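Local coordinates for protein acetyltransferase, GNAT family (PDB 1U6M) that probably transfers an acyl group, most likely acetyl from acetyl-CoA, to an acceptor that has not been identified, as a member of the GNAT family, at residues Ile22-Asp25 against Ile30-Glu33; Thr51-Tyr56 against Arg101-Glu106; Pro76-Lys81 against Ser144-Leu149; Asn111-Asp116 against Glu139-Ser144. One frame throughout, in Å; residues are numbered along the deposited sequence.

Contact 1 (Ile22-Asp25 against Ile30-Glu33); sequences ILKD and ILEE
Lys24 and Leu31 bring the two short pieces of backbone closest, their CA atoms 6.9 Å apart, with four residues between the segments and no hydrogen bond across them. Residues 22-25 lie on helix 12-25, where its bonding is weak: Lys24 has a positive phi of 88°, and the one bond inside the segment, Asp25 N to Leu23 O, is weak. Residues 30-32 have helical backbone angles without regular bonding, though Glu33 N returns to Ile30 O at 3.2 Å. Leu31 makes the contact through one branch. With CG anti to its carbonyl carbon (chi1 -57°), it points CD1 at the backbone of Leu23, 3.7 Å from Leu23 C and 4.3 Å from Leu23 CB. In the GNAT fold this is the bend joining the first two helices, 12-25 and 36-47, and a leucine suits it because one methyl can rest on the backbone of Leu23 while the side chain also touches Met39. Leu23, which is buried, lies on Leu43 and Phe103. The modelled approach of CD1 to the Lys24 side chain is too short to be trusted. Lys24 itself bends away from Leu31, and its long chain takes the ammonium group to a salt bridge with Glu36 at the start of helix 36-47.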
loop_
_atom_site.group_PDB
_atom_site.type_symbol
_atom_site.label_atom_id
_atom_site.label_comp_id
_atom_site.label_asym_id
_atom_site.label_seq_id
_atom_site.Cartn_x
_atom_site.Cartn_y
_atom_site.Cartn_z
ATOM N N ILE A 22 -8.014 -3.208 -4.376
ATOM C CA ILE A 22 -8.206 -2.522 -3.086
ATOM C C ILE A 22 -9.397 -1.538 -3.056
ATOM O O ILE A 22 -10.169 -1.570 -2.098
ATOM C CB ILE A 22 -6.898 -1.769 -2.697
ATOM C CG1 ILE A 22 -5.761 -2.779 -2.471
ATOM C CG2 ILE A 22 -7.078 -0.894 -1.449
ATOM C CD1 ILE A 22 -4.435 -2.184 -2.568
ATOM N N LEU A 23 -9.505 -0.657 -4.065
ATOM C CA LEU A 23 -10.587 0.339 -4.153
ATOM C C LEU A 23 -11.791 -0.509 -4.494
ATOM O O LEU A 23 -11.651 -1.526 -5.151
ATOM C CB LEU A 23 -10.328 1.385 -5.257
ATOM C CG LEU A 23 -9.006 2.172 -5.272
ATOM C CD1 LEU A 23 -9.065 3.238 -6.272
ATOM C CD2 LEU A 23 -8.616 2.752 -3.903
ATOM N N LYS A 24 -12.984 -0.254 -4.067
ATOM C CA LYS A 24 -13.906 -1.330 -4.594
ATOM C C LYS A 24 -14.047 -2.591 -3.749
ATOM O O LYS A 24 -15.156 -3.069 -3.583
ATOM C CB LYS A 24 -13.479 -1.807 -6.002
ATOM C CG LYS A 24 -13.007 -3.218 -6.077
ATOM C CD LYS A 24 -13.372 -3.766 -7.417
ATOM C CE LYS A 24 -12.690 -3.026 -8.540
ATOM N NZ LYS A 24 -12.982 -3.756 -9.818
ATOM N N ASP A 25 -12.936 -3.147 -3.274
ATOM C CA ASP A 25 -12.986 -3.901 -2.052
ATOM C C ASP A 25 -13.376 -2.962 -0.880
ATOM O O ASP A 25 -13.975 -3.396 0.080
ATOM C CB ASP A 25 -11.652 -4.588 -1.809
ATOM C CG ASP A 25 -11.618 -5.366 -0.488
ATOM O OD1 ASP A 25 -11.255 -4.769 0.569
ATOM O OD2 ASP A 25 -11.951 -6.580 -0.506
ATOM N N ILE A 30 -16.648 6.437 -6.094
ATOM C CA ILE A 30 -16.127 6.871 -7.391
ATOM C C ILE A 30 -16.180 5.767 -8.494
ATOM O O ILE A 30 -16.140 6.060 -9.661
ATOM C CB ILE A 30 -14.674 7.446 -7.289
ATOM C CG1 ILE A 30 -14.297 8.229 -8.561
ATOM C CG2 ILE A 30 -13.599 6.368 -6.868
ATOM C CD1 ILE A 30 -15.048 9.581 -8.671
ATOM N N LEU A 31 -16.235 4.505 -8.097
ATOM C CA LEU A 31 -16.238 3.429 -9.051
ATOM C C LEU A 31 -17.597 3.302 -9.744
ATOM O O LEU A 31 -17.667 2.674 -10.784
ATOM C CB LEU A 31 -15.830 2.109 -8.390
ATOM C CG LEU A 31 -14.455 2.125 -7.701
ATOM C CD1 LEU A 31 -14.282 0.909 -6.876
ATOM C CD2 LEU A 31 -13.276 2.312 -8.663
ATOM N N GLU A 32 -18.656 3.902 -9.178
ATOM C CA GLU A 32 -19.989 3.968 -9.836
ATOM C C GLU A 32 -20.064 5.037 -10.913
ATOM O O GLU A 32 -20.990 5.015 -11.717
ATOM C CB GLU A 32 -21.172 4.232 -8.869
ATOM C CG GLU A 32 -21.096 3.771 -7.403
ATOM C CD GLU A 32 -20.713 2.306 -7.215
ATOM O OE1 GLU A 32 -20.485 1.908 -6.036
ATOM O OE2 GLU A 32 -20.630 1.563 -8.232
ATOM N N GLU A 33 -19.118 5.966 -10.929
ATOM C CA GLU A 33 -19.192 7.155 -11.779
ATOM C C GLU A 33 -18.167 7.130 -12.916
ATOM O O GLU A 33 -18.308 7.815 -13.927
ATOM C CB GLU A 33 -18.998 8.423 -10.925
#

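Contact 2 (Thr51-Tyr56 against Arg101-Glu106); sequences TYRYGY and RLFIEE
Arg53 and Phe103 are the residues whose backbones come nearest, yet their CA atoms remain 10.3 Å apart, so two irregular loops meet through side chains alone. The contact is a cation-pi stack between the loops before strands 59-64 and 112-120 of the GNAT sheet; the first holds a type I beta turn, closed by Gly55 N to Tyr52 O at 2.8 Å. The guanidinium of Arg53 lies over one face of the Phe103 ring, with CZ 4.0 Å from the ring centroid and the planes 28° apart. The extended start of the chain (chi1 -173°) carries Arg53 across, and the bend at chi3, -70°, turns its flat end onto the ring, while CD adds an off-centre CH-pi contact. Arginine suits the place because its flat cation can stack and still use its N-H groups: NH1 forms a salt bridge with Asp116 on strand 112-120, and NE another with Asp84. These two bonds probably fix the rotation of the guanidinium. Glu105 brings CG to the guanidinium edge, 3.9 Å from NH2, but its carboxylate stops short of a salt bridge. Tyr54 approaches from the opposite direction: Phe103 CZ lies at its ring edge, near the plane, 3.6 Å from Tyr54 OH.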
loop_
_atom_site.group_PDB
_atom_site.type_symbol
_atom_site.label_atom_id
_atom_site.label_comp_id
_atom_site.label_asym_id
_atom_site.label_seq_id
_atom_site.Cartn_x
_atom_site.Cartn_y
_atom_site.Cartn_z
ATOM N N THR A 51 5.588 11.598 -4.225
ATOM C CA THR A 51 4.891 11.631 -2.932
ATOM C C THR A 51 3.545 10.883 -2.897
ATOM O O THR A 51 2.953 10.713 -1.819
ATOM C CB THR A 51 4.620 13.090 -2.436
ATOM O OG1 THR A 51 3.622 13.700 -3.237
ATOM C CG2 THR A 51 5.880 13.995 -2.492
ATOM N N TYR A 52 3.051 10.417 -4.031
ATOM C CA TYR A 52 1.767 9.696 -4.021
ATOM C C TYR A 52 1.836 8.401 -3.167
ATOM O O TYR A 52 2.877 7.714 -3.145
ATOM C CB TYR A 52 1.300 9.405 -5.456
ATOM C CG TYR A 52 -0.034 8.710 -5.505
ATOM C CD1 TYR A 52 -1.139 9.247 -4.807
ATOM C CD2 TYR A 52 -0.220 7.530 -6.271
ATOM C CE1 TYR A 52 -2.371 8.599 -4.799
ATOM C CE2 TYR A 52 -1.486 6.872 -6.276
ATOM C CZ TYR A 52 -2.548 7.442 -5.533
ATOM O OH TYR A 52 -3.794 6.841 -5.508
ATOM N N ARG A 53 0.741 8.104 -2.460
ATOM C CA ARG A 53 0.538 6.848 -1.744
ATOM C C ARG A 53 1.127 5.627 -2.493
ATOM O O ARG A 53 1.885 4.828 -1.926
ATOM C CB ARG A 53 -0.937 6.636 -1.491
ATOM C CG ARG A 53 -1.210 5.418 -0.595
ATOM C CD ARG A 53 -2.736 5.222 -0.448
ATOM N NE ARG A 53 -3.336 6.291 0.372
ATOM C CZ ARG A 53 -3.511 6.198 1.699
ATOM N NH1 ARG A 53 -3.142 5.117 2.369
ATOM N NH2 ARG A 53 -4.043 7.201 2.379
ATOM N N TYR A 54 0.800 5.520 -3.771
ATOM C CA TYR A 54 1.265 4.453 -4.611
ATOM C C TYR A 54 2.217 4.961 -5.639
ATOM O O TYR A 54 2.236 4.430 -6.734
ATOM C CB TYR A 54 0.057 3.762 -5.315
ATOM C CG TYR A 54 -0.954 3.243 -4.318
ATOM C CD1 TYR A 54 -0.629 2.219 -3.418
ATOM C CD2 TYR A 54 -2.238 3.756 -4.254
ATOM C CE1 TYR A 54 -1.586 1.728 -2.471
ATOM C CE2 TYR A 54 -3.167 3.274 -3.290
ATOM C CZ TYR A 54 -2.814 2.274 -2.429
ATOM O OH TYR A 54 -3.724 1.798 -1.511
ATOM N N GLY A 55 2.977 6.013 -5.323
ATOM C CA GLY A 55 4.036 6.478 -6.196
ATOM C C GLY A 55 5.038 5.356 -6.375
ATOM O O GLY A 55 5.306 4.635 -5.413
ATOM N N TYR A 56 5.608 5.191 -7.571
ATOM C CA TYR A 56 6.620 4.121 -7.753
ATOM C C TYR A 56 7.754 4.171 -6.733
ATOM O O TYR A 56 8.227 3.165 -6.290
ATOM C CB TYR A 56 7.133 3.984 -9.189
ATOM C CG TYR A 56 8.027 5.113 -9.617
ATOM C CD1 TYR A 56 9.393 5.062 -9.396
ATOM C CD2 TYR A 56 7.504 6.208 -10.298
ATOM C CE1 TYR A 56 10.224 6.095 -9.801
ATOM C CE2 TYR A 56 8.316 7.270 -10.695
ATOM C CZ TYR A 56 9.676 7.208 -10.445
ATOM O OH TYR A 56 10.508 8.263 -10.830
ATOM N N ARG A 101 -14.028 10.837 -2.244
ATOM C CA ARG A 101 -13.759 10.118 -1.021
ATOM C C ARG A 101 -12.709 9.011 -1.296
ATOM O O ARG A 101 -12.886 8.193 -2.192
ATOM C CB ARG A 101 -15.045 9.455 -0.457
ATOM C CG ARG A 101 -16.314 10.267 -0.618
ATOM C CD ARG A 101 -17.581 9.523 -0.051
ATOM N NE ARG A 101 -17.364 9.343 1.370
ATOM C CZ ARG A 101 -17.971 10.043 2.314
ATOM N NH1 ARG A 101 -18.916 10.937 2.016
ATOM N NH2 ARG A 101 -17.595 9.851 3.560
ATOM N N LEU A 102 -11.649 8.993 -0.493
ATOM C CA LEU A 102 -10.509 8.104 -0.651
ATOM C C LEU A 102 -10.291 7.415 0.683
ATOM O O LEU A 102 -11.211 6.810 1.230
ATOM C CB LEU A 102 -9.264 8.875 -1.122
ATOM C CG LEU A 102 -9.328 9.395 -2.574
ATOM C CD1 LEU A 102 -8.080 10.207 -3.060
ATOM C CD2 LEU A 102 -9.759 8.275 -3.607
ATOM N N PHE A 103 -9.090 7.482 1.229
ATOM C CA PHE A 103 -8.837 6.864 2.559
ATOM C C PHE A 103 -8.921 7.847 3.696
ATOM O O PHE A 103 -8.480 8.991 3.597
ATOM C CB PHE A 103 -7.456 6.191 2.590
ATOM C CG PHE A 103 -7.161 5.361 1.382
ATOM C CD1 PHE A 103 -6.745 5.963 0.196
ATOM C CD2 PHE A 103 -7.271 3.979 1.427
ATOM C CE1 PHE A 103 -6.468 5.215 -0.923
ATOM C CE2 PHE A 103 -6.962 3.219 0.301
ATOM C CZ PHE A 103 -6.579 3.845 -0.877
ATOM N N ILE A 104 -9.431 7.373 4.807
ATOM C CA ILE A 104 -9.237 8.071 6.076
ATOM C C ILE A 104 -7.779 7.877 6.528
ATOM O O ILE A 104 -7.277 6.764 6.568
ATOM C CB ILE A 104 -10.302 7.671 7.105
ATOM C CG1 ILE A 104 -11.700 7.773 6.447
ATOM C CG2 ILE A 104 -10.245 8.592 8.312
ATOM C CD1 ILE A 104 -12.857 7.475 7.376
ATOM N N GLU A 105 -7.082 8.991 6.751
ATOM C CA GLU A 105 -5.608 9.031 6.899
ATOM C C GLU A 105 -5.206 9.004 8.392
ATOM O O GLU A 105 -4.455 9.869 8.879
ATOM C CB GLU A 105 -4.998 10.264 6.171
ATOM C CG GLU A 105 -5.084 10.279 4.619
ATOM C CD GLU A 105 -4.678 11.640 3.996
ATOM O OE1 GLU A 105 -4.895 12.686 4.669
ATOM O OE2 GLU A 105 -4.151 11.673 2.837
ATOM N N GLU A 106 -5.721 8.008 9.112
ATOM C CA GLU A 106 -5.502 7.960 10.557
ATOM C C GLU A 106 -4.946 6.612 11.079
ATOM O O GLU A 106 -5.340 6.138 12.150
ATOM C CB GLU A 106 -6.786 8.387 11.285
ATOM C CG GLU A 106 -7.120 9.908 11.129
ATOM C CD GLU A 106 -8.595 10.247 11.412
ATOM O OE1 GLU A 106 -9.441 9.329 11.520
ATOM O OE2 GLU A 106 -8.905 11.454 11.515
#

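Contact 3 (Pro76-Lys81 against Ser144-Leu149); sequences PAEDEK and SGKQAL
Glu78 and Lys146 reach each other through bent chains. In Glu78, CG sits between the backbone N and the carbonyl carbon (chi1 63°), and a second bend at chi2, -85°, swings the carboxylate toward residues 144-149. Lys146 answers from the opposite direction, its chain folded at chi2 and again at chi4 (-67°), which brings NZ to 3.2 Å from Glu78 OE1. The ammonium group gives this hydrogen bond to the syn lone pair of OE1, making a salt bridge; the other oxygen, OE2, lies 3.8 Å from NZ and closer to the methylene, 3.5 Å from CE.

Pro76 packs beside the pair. It ends strand 67-76, and its ring makes van der Waals contacts through CB with Lys146 CE at 4.2 Å and through CG with Ser144 OG at 3.7 Å. A lysine suits this place because its terminal methylene, CE, can lie beside the proline while the charged tip continues to the acid. Gly145, with its positive phi, closes the preceding helix in a Schellman motif, a conformation that glycine adopts easily, and the chain then leads through Lys146 into strand 148-154.

The bridge thus joins the turn after one strand to the entrance of another, across the end of strand 112-120 that lies between them. Since it sits at the surface, water probably competes for the charges, and its contribution is likely to be modest.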
loop_
_atom_site.group_PDB
_atom_site.type_symbol
_atom_site.label_atom_id
_atom_site.label_comp_id
_atom_site.label_asym_id
_atom_site.label_seq_id
_atom_site.Cartn_x
_atom_site.Cartn_y
_atom_site.Cartn_z
ATOM N N PRO A 76 7.237 6.636 5.403
ATOM C CA PRO A 76 7.372 7.243 6.782
ATOM C C PRO A 76 6.031 7.705 7.292
ATOM O O PRO A 76 5.304 8.275 6.539
ATOM C CB PRO A 76 8.283 8.437 6.574
ATOM C CG PRO A 76 9.189 7.975 5.304
ATOM C CD PRO A 76 8.225 7.157 4.423
ATOM N N ALA A 77 5.692 7.441 8.554
ATOM C CA ALA A 77 4.422 7.906 9.172
ATOM C C ALA A 77 4.118 9.413 8.992
ATOM O O ALA A 77 2.951 9.815 8.899
ATOM C CB ALA A 77 4.412 7.571 10.629
ATOM N N GLU A 78 5.154 10.252 9.007
ATOM C CA GLU A 78 4.926 11.712 8.834
ATOM C C GLU A 78 4.399 12.087 7.443
ATOM O O GLU A 78 3.954 13.211 7.281
ATOM C CB GLU A 78 6.185 12.527 9.187
ATOM C CG GLU A 78 7.398 12.247 8.302
ATOM C CD GLU A 78 8.236 11.042 8.742
ATOM O OE1 GLU A 78 9.378 10.935 8.222
ATOM O OE2 GLU A 78 7.769 10.191 9.565
ATOM N N ASP A 79 4.404 11.137 6.482
ATOM C CA ASP A 79 3.959 11.389 5.083
ATOM C C ASP A 79 2.486 11.124 4.892
ATOM O O ASP A 79 1.966 11.336 3.824
ATOM C CB ASP A 79 4.692 10.510 4.050
ATOM C CG ASP A 79 6.122 10.914 3.831
ATOM O OD1 ASP A 79 6.519 11.900 4.434
ATOM O OD2 ASP A 79 6.879 10.235 3.077
ATOM N N GLU A 80 1.808 10.661 5.927
ATOM C CA GLU A 80 0.424 10.204 5.788
ATOM C C GLU A 80 -0.644 11.244 5.367
ATOM O O GLU A 80 -1.738 10.892 4.850
ATOM C CB GLU A 80 -0.052 9.542 7.081
ATOM C CG GLU A 80 -1.160 8.515 6.683
ATOM C CD GLU A 80 -1.905 7.884 7.835
ATOM O OE1 GLU A 80 -2.802 7.047 7.536
ATOM O OE2 GLU A 80 -1.590 8.220 9.017
ATOM N N LYS A 81 -0.356 12.504 5.640
ATOM C CA LYS A 81 -1.316 13.525 5.361
ATOM C C LYS A 81 -1.115 14.107 3.941
ATOM O O LYS A 81 -1.993 14.768 3.426
ATOM C CB LYS A 81 -1.236 14.603 6.456
ATOM C CG LYS A 81 -2.352 14.506 7.479
ATOM C CD LYS A 81 -2.125 13.531 8.565
ATOM C CE LYS A 81 -3.412 13.460 9.406
ATOM N NZ LYS A 81 -3.320 12.855 10.804
ATOM N N SER A 144 15.358 4.226 5.458
ATOM C CA SER A 144 14.463 5.359 5.536
ATOM C C SER A 144 14.789 6.107 6.834
ATOM O O SER A 144 14.185 7.119 7.170
ATOM C CB SER A 144 13.023 4.834 5.572
ATOM O OG SER A 144 12.115 5.783 5.095
ATOM N N GLY A 145 15.752 5.575 7.576
ATOM C CA GLY A 145 16.083 6.114 8.893
ATOM C C GLY A 145 15.083 5.804 9.975
ATOM O O GLY A 145 15.082 6.439 11.016
ATOM N N LYS A 146 14.236 4.807 9.754
ATOM C CA LYS A 146 13.254 4.432 10.749
ATOM C C LYS A 146 13.734 3.182 11.525
ATOM O O LYS A 146 14.415 2.326 10.985
ATOM C CB LYS A 146 11.873 4.283 10.086
ATOM C CG LYS A 146 11.314 5.595 9.466
ATOM C CD LYS A 146 10.898 6.533 10.598
ATOM C CE LYS A 146 10.321 7.919 10.184
ATOM N NZ LYS A 146 11.335 8.818 9.528
ATOM N N GLN A 147 13.397 3.099 12.811
ATOM C CA GLN A 147 13.795 1.978 13.663
ATOM C C GLN A 147 12.647 1.041 13.973
ATOM O O GLN A 147 12.832 0.074 14.702
ATOM C CB GLN A 147 14.358 2.474 15.000
ATOM C CG GLN A 147 15.769 2.987 14.932
ATOM C CD GLN A 147 15.857 4.325 15.600
ATOM O OE1 GLN A 147 15.687 4.438 16.824
ATOM N NE2 GLN A 147 16.082 5.368 14.798
ATOM N N ALA A 148 11.469 1.357 13.448
ATOM C CA ALA A 148 10.309 0.509 13.579
ATOM C C ALA A 148 9.594 0.445 12.201
ATOM O O ALA A 148 9.603 1.404 11.420
ATOM C CB ALA A 148 9.423 0.994 14.672
ATOM N N LEU A 149 9.056 -0.727 11.891
ATOM C CA LEU A 149 8.320 -0.980 10.668
ATOM C C LEU A 149 6.958 -1.268 11.262
ATOM O O LEU A 149 6.898 -2.116 12.160
ATOM C CB LEU A 149 8.863 -2.225 10.064
ATOM C CG LEU A 149 8.918 -2.632 8.614
ATOM C CD1 LEU A 149 9.364 -4.086 8.545
ATOM C CD2 LEU A 149 7.573 -2.430 7.937
#

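Contact 4 (Asn111-Asp116 against Glu139-Ser144); sequences NEWYLD and EVAKAS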
loop_
_atom_site.group_PDB
_atom_site.type_symbol
_atom_site.label_atom_id
_atom_site.label_comp_id
_atom_site.label_asym_id
_atom_site.label_seq_id
_atom_site.Cartn_x
_atom_site.Cartn_y
_atom_site.Cartn_z
ATOM N N ASN A 111 7.162 7.915 13.978
ATOM C CA ASN A 111 8.441 7.174 14.005
ATOM C C ASN A 111 8.545 5.709 13.431
ATOM O O ASN A 111 9.621 5.100 13.464
ATOM C CB ASN A 111 9.032 7.237 15.436
ATOM C CG ASN A 111 9.147 8.698 15.959
ATOM O OD1 ASN A 111 8.623 9.020 17.041
ATOM N ND2 ASN A 111 9.795 9.582 15.164
ATOM N N GLU A 112 7.454 5.168 12.899
ATOM C CA GLU A 112 7.528 3.940 12.103
ATOM C C GLU A 112 7.657 4.235 10.590
ATOM O O GLU A 112 7.278 5.319 10.117
ATOM C CB GLU A 112 6.331 3.040 12.418
ATOM C CG GLU A 112 5.069 3.455 11.712
ATOM C CD GLU A 112 3.835 2.929 12.340
ATOM O OE1 GLU A 112 2.738 3.306 11.888
ATOM O OE2 GLU A 112 3.938 2.163 13.305
ATOM N N TRP A 113 8.243 3.303 9.839
ATOM C CA TRP A 113 7.966 3.171 8.412
ATOM C C TRP A 113 6.681 2.328 8.318
ATOM O O TRP A 113 6.619 1.199 8.832
ATOM C CB TRP A 113 9.101 2.501 7.718
ATOM C CG TRP A 113 9.031 2.540 6.184
ATOM C CD1 TRP A 113 9.615 3.456 5.360
ATOM C CD2 TRP A 113 8.364 1.593 5.316
ATOM N NE1 TRP A 113 9.353 3.146 4.035
ATOM C CE2 TRP A 113 8.584 2.015 3.986
ATOM C CE3 TRP A 113 7.590 0.445 5.542
ATOM C CZ2 TRP A 113 8.078 1.307 2.880
ATOM C CZ3 TRP A 113 7.074 -0.266 4.436
ATOM C CH2 TRP A 113 7.319 0.163 3.135
ATOM N N TYR A 114 5.614 2.928 7.802
ATOM C CA TYR A 114 4.332 2.268 7.825
ATOM C C TYR A 114 4.052 1.435 6.541
ATOM O O TYR A 114 4.157 1.960 5.411
ATOM C CB TYR A 114 3.222 3.284 8.009
ATOM C CG TYR A 114 1.844 2.643 7.996
ATOM C CD1 TYR A 114 0.943 2.880 6.938
ATOM C CD2 TYR A 114 1.436 1.790 9.014
ATOM C CE1 TYR A 114 -0.335 2.299 6.935
ATOM C CE2 TYR A 114 0.136 1.190 8.990
ATOM C CZ TYR A 114 -0.710 1.456 7.953
ATOM O OH TYR A 114 -1.959 0.860 7.920
ATOM N N LEU A 115 3.708 0.153 6.732
ATOM C CA LEU A 115 3.334 -0.725 5.630
ATOM C C LEU A 115 1.868 -0.520 5.322
ATOM O O LEU A 115 1.010 -0.946 6.061
ATOM C CB LEU A 115 3.631 -2.200 5.928
ATOM C CG LEU A 115 3.052 -3.279 4.964
ATOM C CD1 LEU A 115 3.570 -3.081 3.594
ATOM C CD2 LEU A 115 3.310 -4.770 5.482
ATOM N N ASP A 116 1.601 0.130 4.194
ATOM C CA ASP A 116 0.260 0.412 3.715
ATOM C C ASP A 116 -0.398 -0.848 3.112
ATOM O O ASP A 116 -1.495 -1.215 3.464
ATOM C CB ASP A 116 0.381 1.495 2.637
ATOM C CG ASP A 116 -0.960 2.011 2.182
ATOM O OD1 ASP A 116 -1.227 3.216 2.337
ATOM O OD2 ASP A 116 -1.774 1.227 1.688
ATOM N N GLU A 139 14.963 -3.749 5.501
ATOM C CA GLU A 139 15.969 -2.934 4.813
ATOM C C GLU A 139 15.414 -1.604 4.237
ATOM O O GLU A 139 16.101 -0.549 4.247
ATOM C CB GLU A 139 16.620 -3.797 3.741
ATOM C CG GLU A 139 17.066 -5.259 4.293
ATOM C CD GLU A 139 15.989 -6.447 4.168
ATOM O OE1 GLU A 139 15.040 -6.579 5.006
ATOM O OE2 GLU A 139 16.142 -7.315 3.266
ATOM N N VAL A 140 14.166 -1.658 3.754
ATOM C CA VAL A 140 13.444 -0.466 3.354
ATOM C C VAL A 140 13.192 0.497 4.551
ATOM O O VAL A 140 13.528 1.642 4.458
ATOM C CB VAL A 140 12.118 -0.792 2.611
ATOM C CG1 VAL A 140 11.434 0.514 2.216
ATOM C CG2 VAL A 140 12.431 -1.612 1.383
ATOM N N ALA A 141 12.594 0.030 5.647
ATOM C CA ALA A 141 12.492 0.833 6.837
ATOM C C ALA A 141 13.887 1.422 7.176
ATOM O O ALA A 141 14.056 2.603 7.218
ATOM C CB ALA A 141 11.923 0.022 7.981
ATOM N N LYS A 142 14.889 0.577 7.368
ATOM C CA LYS A 142 16.236 1.023 7.749
ATOM C C LYS A 142 16.770 2.147 6.838
ATOM O O LYS A 142 17.117 3.210 7.317
ATOM C CB LYS A 142 17.197 -0.193 7.814
ATOM C CG LYS A 142 18.672 0.118 7.734
ATOM C CD LYS A 142 19.459 -1.036 8.319
ATOM C CE LYS A 142 20.984 -0.788 8.162
ATOM N NZ LYS A 142 21.850 -2.032 8.391
ATOM N N ALA A 143 16.793 1.925 5.530
ATOM C CA ALA A 143 17.233 2.943 4.575
ATOM C C ALA A 143 16.396 4.215 4.641
ATOM O O ALA A 143 16.693 5.183 3.961
ATOM C CB ALA A 143 17.193 2.397 3.181
ATOM N N SER A 144 15.358 4.226 5.458
ATOM C CA SER A 144 14.463 5.359 5.536
ATOM C C SER A 144 14.789 6.107 6.834
ATOM O O SER A 144 14.185 7.119 7.170
ATOM C CB SER A 144 13.023 4.834 5.572
ATOM O OG SER A 144 12.115 5.783 5.095
#
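The indole of Trp113 has Ala141 over one face, by way of its backbone N, and the hydroxyl of Ser144 at its edge. Val140 comes in obliquely, its CG1 3.5 Å from Trp113 CZ2 and 3.7 Å from CE2, near the rim of the ring rather than its centre. At the other end of the indole, Ser144 OG approaches CD1 to 3.4 Å, near the ring plane, with NE1 farther away at 4.0 Å; no hydrogen bond forms there.

The torsions account for this placement. Trp113 holds CG anti to its backbone N (chi1 -169°), and chi2 of 94° turns the ring so that Ala141 N lies over one face.

The backbones approach most closely at Trp113 and Ala141, whose CA atoms are 5.3 Å apart, and there the two CB atoms pack at 3.8 Å. Such closeness suits alanine, whose single methyl lets the helix settle near the strand, whereas the broad tryptophan spreads from Val140 in the helix to Ser144 just after it. Trp113 is buried, with Leu137, Leu149 and Pro76 also against it.

Trp113 belongs to strand 112-120 in the middle of the mixed sheet, and residues 139-142 end helix 137-142, which leads into the adjacent parallel strand 148-154. A helix packed on the sheet between two neighbouring parallel strands is a beta-alpha-beta crossover, here joining the parallel strands 112-120 and 148-154 of the GNAT fold.

Overall arrangement
Contacts 3 and 4 are close neighbours on the sheet, their centres about 5 Å apart: they share Ser144, and Ala148 O lies 2.8 Å from Trp113 N in a probable hydrogen bond. Contacts 1 and 2 lie among the helix and loops beside it. Contact 2 reaches contact 4 through the salt bridge from Arg53 NH1 to Asp116 OD1, 2.7 Å, and contact 1 through Phe103 CZ and Leu23 CD2, 3.8 Å apart. The centre of contact 1 is about 28 Å from those of contacts 3 and 4. In GNAT enzymes acetyl-CoA usually binds where the strands corresponding to 112-120 and 148-154 splay apart; contact 4 lies on their crossover, where they are still paired, and so probably helps frame that site.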